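Local coordinates for VirX1 (Cyanophage Syn10, PDB 6QGM), which iodinates diverse substrates as a marine viral halogenase, probably flavin-dependent and of the tryptophan halogenase family, at residues B[191-199]-B[230-238]. Sequence-based numbering, arbitrary orientation.
Sequences GKVTGYQKE and SLLLGEFMG
F236 of helix 231-236 packs against V193 and Y196 of strand 193-198, and most of the apolar contact gathers round its ring. Y196 brings CD1 over one face, near the rim and closest to F236 CG; the rings are oblique, centroids 4.7 Å apart and planes inclined at 43°. With Y196 CG between its backbone N and carbonyl carbon (chi1 68°), the ring is carried across to F236. On F236's opposite face lies the carbonyl oxygen of L231, five residues back, which accepts the F236 N-H in a wider pi-type turn. V193 meets the ring's edge near its plane, CG1 to F236 CE2 being 3.7 Å, and the same methyl touches L231 CD2 at 3.8 Å; a compact branched residue suits this buried corner.

The polar link is a single hydrogen bond, K198 NZ to F236 O at 3.2 Å, in which the long, bent lysine chain reaches the backbone carbonyl and also passes M237 SD.

At T194 and G195, which both face I210, the strand forms a classic beta bulge. Helix 231-236 packs against the mixed sheet of the Rossmann-like region, with V193 and L232 touching V10 of strand 6-10, and F236 and M237 touching F206 of strand 206-211.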
loop_
_atom_site.group_PDB
_atom_site.type_symbol
_atom_site.label_atom_id
_atom_site.label_comp_id
_atom_site.label_asym_id
_atom_site.label_seq_id
_atom_site.Cartn_x
_atom_site.Cartn_y
_atom_site.Cartn_z
ATOM N N GLY B 191 -49.184 -5.302 -3.949
ATOM C CA GLY B 191 -49.217 -4.674 -5.275
ATOM C C GLY B 191 -48.000 -4.994 -6.118
ATOM O O GLY B 191 -46.971 -5.400 -5.569
ATOM N N LYS B 192 -48.169 -4.864 -7.431
ATOM C CA LYS B 192 -47.118 -5.004 -8.468
ATOM C C LYS B 192 -46.652 -3.590 -8.826
ATOM O O LYS B 192 -47.514 -2.768 -9.186
ATOM C CB LYS B 192 -47.690 -5.746 -9.683
ATOM C CG LYS B 192 -46.776 -5.814 -10.901
ATOM C CD LYS B 192 -47.185 -6.817 -11.927
ATOM C CE LYS B 192 -46.551 -6.566 -13.277
ATOM N NZ LYS B 192 -47.351 -7.219 -14.338
ATOM N N VAL B 193 -45.356 -3.313 -8.679
ATOM C CA VAL B 193 -44.693 -2.083 -9.204
ATOM C C VAL B 193 -44.628 -2.197 -10.730
ATOM O O VAL B 193 -43.943 -3.122 -11.204
ATOM C CB VAL B 193 -43.285 -1.901 -8.618
ATOM C CG1 VAL B 193 -42.561 -0.729 -9.264
ATOM C CG2 VAL B 193 -43.356 -1.748 -7.109
ATOM N N THR B 194 -45.317 -1.307 -11.456
ATOM C CA THR B 194 -45.469 -1.361 -12.935
ATOM C C THR B 194 -44.605 -0.291 -13.608
ATOM O O THR B 194 -44.161 -0.550 -14.737
ATOM C CB THR B 194 -46.937 -1.244 -13.364
ATOM O OG1 THR B 194 -47.460 0.048 -13.038
ATOM C CG2 THR B 194 -47.796 -2.319 -12.735
ATOM N N GLY B 195 -44.377 0.853 -12.956
ATOM C CA GLY B 195 -43.653 1.990 -13.553
ATOM C C GLY B 195 -43.162 2.984 -12.512
ATOM O O GLY B 195 -43.205 2.674 -11.290
ATOM N N TYR B 196 -42.723 4.156 -12.979
ATOM C CA TYR B 196 -42.109 5.223 -12.142
ATOM C C TYR B 196 -42.210 6.566 -12.854
ATOM O O TYR B 196 -42.421 6.583 -14.033
ATOM C CB TYR B 196 -40.631 4.924 -11.898
ATOM C CG TYR B 196 -39.792 5.017 -13.145
ATOM C CD1 TYR B 196 -39.600 3.906 -13.944
ATOM C CD2 TYR B 196 -39.177 6.195 -13.522
ATOM C CE1 TYR B 196 -38.820 3.948 -15.088
ATOM C CE2 TYR B 196 -38.434 6.263 -14.694
ATOM C CZ TYR B 196 -38.225 5.132 -15.457
ATOM O OH TYR B 196 -37.471 5.168 -16.584
ATOM N N GLN B 197 -42.006 7.655 -12.123
ATOM C CA GLN B 197 -41.947 9.056 -12.630
ATOM C C GLN B 197 -40.698 9.690 -12.002
ATOM O O GLN B 197 -40.627 9.740 -10.773
ATOM C CB GLN B 197 -43.237 9.762 -12.206
ATOM C CG GLN B 197 -43.230 11.279 -12.371
ATOM C CD GLN B 197 -43.090 11.700 -13.801
ATOM O OE1 GLN B 197 -43.613 11.046 -14.691
ATOM N NE2 GLN B 197 -42.399 12.810 -14.022
ATOM N N LYS B 198 -39.793 10.188 -12.832
ATOM C CA LYS B 198 -38.586 10.911 -12.348
ATOM C C LYS B 198 -39.021 12.316 -11.943
ATOM O O LYS B 198 -40.158 12.691 -12.246
ATOM C CB LYS B 198 -37.487 10.895 -13.412
ATOM C CG LYS B 198 -37.124 9.508 -13.903
ATOM C CD LYS B 198 -35.652 9.123 -13.871
ATOM C CE LYS B 198 -35.395 7.766 -13.243
ATOM N NZ LYS B 198 -34.255 7.091 -13.892
ATOM N N GLU B 199 -38.154 13.052 -11.258
ATOM C CA GLU B 199 -38.480 14.382 -10.703
ATOM C C GLU B 199 -38.559 15.397 -11.850
ATOM O O GLU B 199 -39.481 16.231 -11.836
ATOM C CB GLU B 199 -37.436 14.810 -9.675
ATOM C CG GLU B 199 -37.746 14.457 -8.229
ATOM C CD GLU B 199 -38.977 15.121 -7.617
ATOM O OE1 GLU B 199 -39.365 16.216 -8.058
ATOM O OE2 GLU B 199 -39.558 14.527 -6.728
ATOM N N SER B 230 -33.910 -6.855 -10.644
ATOM C CA SER B 230 -33.317 -5.526 -10.355
ATOM C C SER B 230 -34.189 -4.456 -11.009
ATOM O O SER B 230 -33.657 -3.674 -11.815
ATOM C CB SER B 230 -31.875 -5.439 -10.812
ATOM O OG SER B 230 -31.269 -4.259 -10.310
ATOM N N LEU B 231 -35.487 -4.439 -10.685
ATOM C CA LEU B 231 -36.493 -3.572 -11.354
ATOM C C LEU B 231 -36.164 -2.091 -11.142
ATOM O O LEU B 231 -36.293 -1.340 -12.094
ATOM C CB LEU B 231 -37.886 -3.914 -10.827
ATOM C CG LEU B 231 -39.021 -3.184 -11.530
ATOM C CD1 LEU B 231 -39.106 -3.629 -13.000
ATOM C CD2 LEU B 231 -40.348 -3.376 -10.785
ATOM N N LEU B 232 -35.785 -1.677 -9.935
ATOM C CA LEU B 232 -35.591 -0.236 -9.584
ATOM C C LEU B 232 -34.164 0.205 -9.938
ATOM O O LEU B 232 -34.014 1.225 -10.615
ATOM C CB LEU B 232 -35.906 -0.009 -8.101
ATOM C CG LEU B 232 -37.358 0.363 -7.787
ATOM C CD1 LEU B 232 -38.359 -0.642 -8.347
ATOM C CD2 LEU B 232 -37.545 0.527 -6.285
ATOM N N LEU B 233 -33.150 -0.545 -9.513
ATOM C CA LEU B 233 -31.728 -0.158 -9.697
ATOM C C LEU B 233 -31.341 -0.344 -11.166
ATOM O O LEU B 233 -30.932 0.650 -11.818
ATOM C CB LEU B 233 -30.846 -0.999 -8.767
ATOM C CG LEU B 233 -29.350 -0.709 -8.850
ATOM C CD1 LEU B 233 -29.080 0.787 -8.760
ATOM C CD2 LEU B 233 -28.582 -1.447 -7.769
ATOM N N GLY B 234 -31.472 -1.579 -11.652
ATOM C CA GLY B 234 -31.061 -1.993 -13.010
ATOM C C GLY B 234 -31.980 -1.424 -14.086
ATOM O O GLY B 234 -31.449 -0.742 -14.974
ATOM N N GLU B 235 -33.290 -1.697 -14.021
ATOM C CA GLU B 235 -34.249 -1.327 -15.087
ATOM C C GLU B 235 -34.551 0.173 -14.986
ATOM O O GLU B 235 -34.119 0.908 -15.890
ATOM C CB GLU B 235 -35.521 -2.185 -15.081
ATOM C CG GLU B 235 -36.334 -1.966 -16.368
ATOM C CD GLU B 235 -37.611 -2.764 -16.552
ATOM O OE1 GLU B 235 -37.513 -3.996 -16.534
ATOM O OE2 GLU B 235 -38.698 -2.155 -16.743
ATOM N N PHE B 236 -35.251 0.620 -13.946
ATOM C CA PHE B 236 -35.800 1.998 -13.847
ATOM C C PHE B 236 -34.664 3.031 -13.789
ATOM O O PHE B 236 -34.784 4.009 -14.531
ATOM C CB PHE B 236 -36.736 2.154 -12.645
ATOM C CG PHE B 236 -38.030 1.376 -12.680
ATOM C CD1 PHE B 236 -38.458 0.722 -13.827
ATOM C CD2 PHE B 236 -38.852 1.350 -11.560
ATOM C CE1 PHE B 236 -39.670 0.044 -13.846
ATOM C CE2 PHE B 236 -40.063 0.671 -11.581
ATOM C CZ PHE B 236 -40.473 0.020 -12.725
ATOM N N MET B 237 -33.641 2.843 -12.941
ATOM C CA MET B 237 -32.507 3.801 -12.777
ATOM C C MET B 237 -31.417 3.495 -13.813
ATOM O O MET B 237 -30.487 4.314 -13.968
ATOM C CB MET B 237 -31.908 3.747 -11.366
ATOM C CG MET B 237 -32.809 4.339 -10.273
ATOM S SD MET B 237 -33.181 6.108 -10.426
ATOM C CE MET B 237 -31.519 6.685 -10.729
ATOM N N GLY B 238 -31.517 2.350 -14.487
ATOM C CA GLY B 238 -30.665 1.992 -15.634
ATOM C C GLY B 238 -29.222 1.710 -15.264
ATOM O O GLY B 238 -28.375 1.891 -16.124
#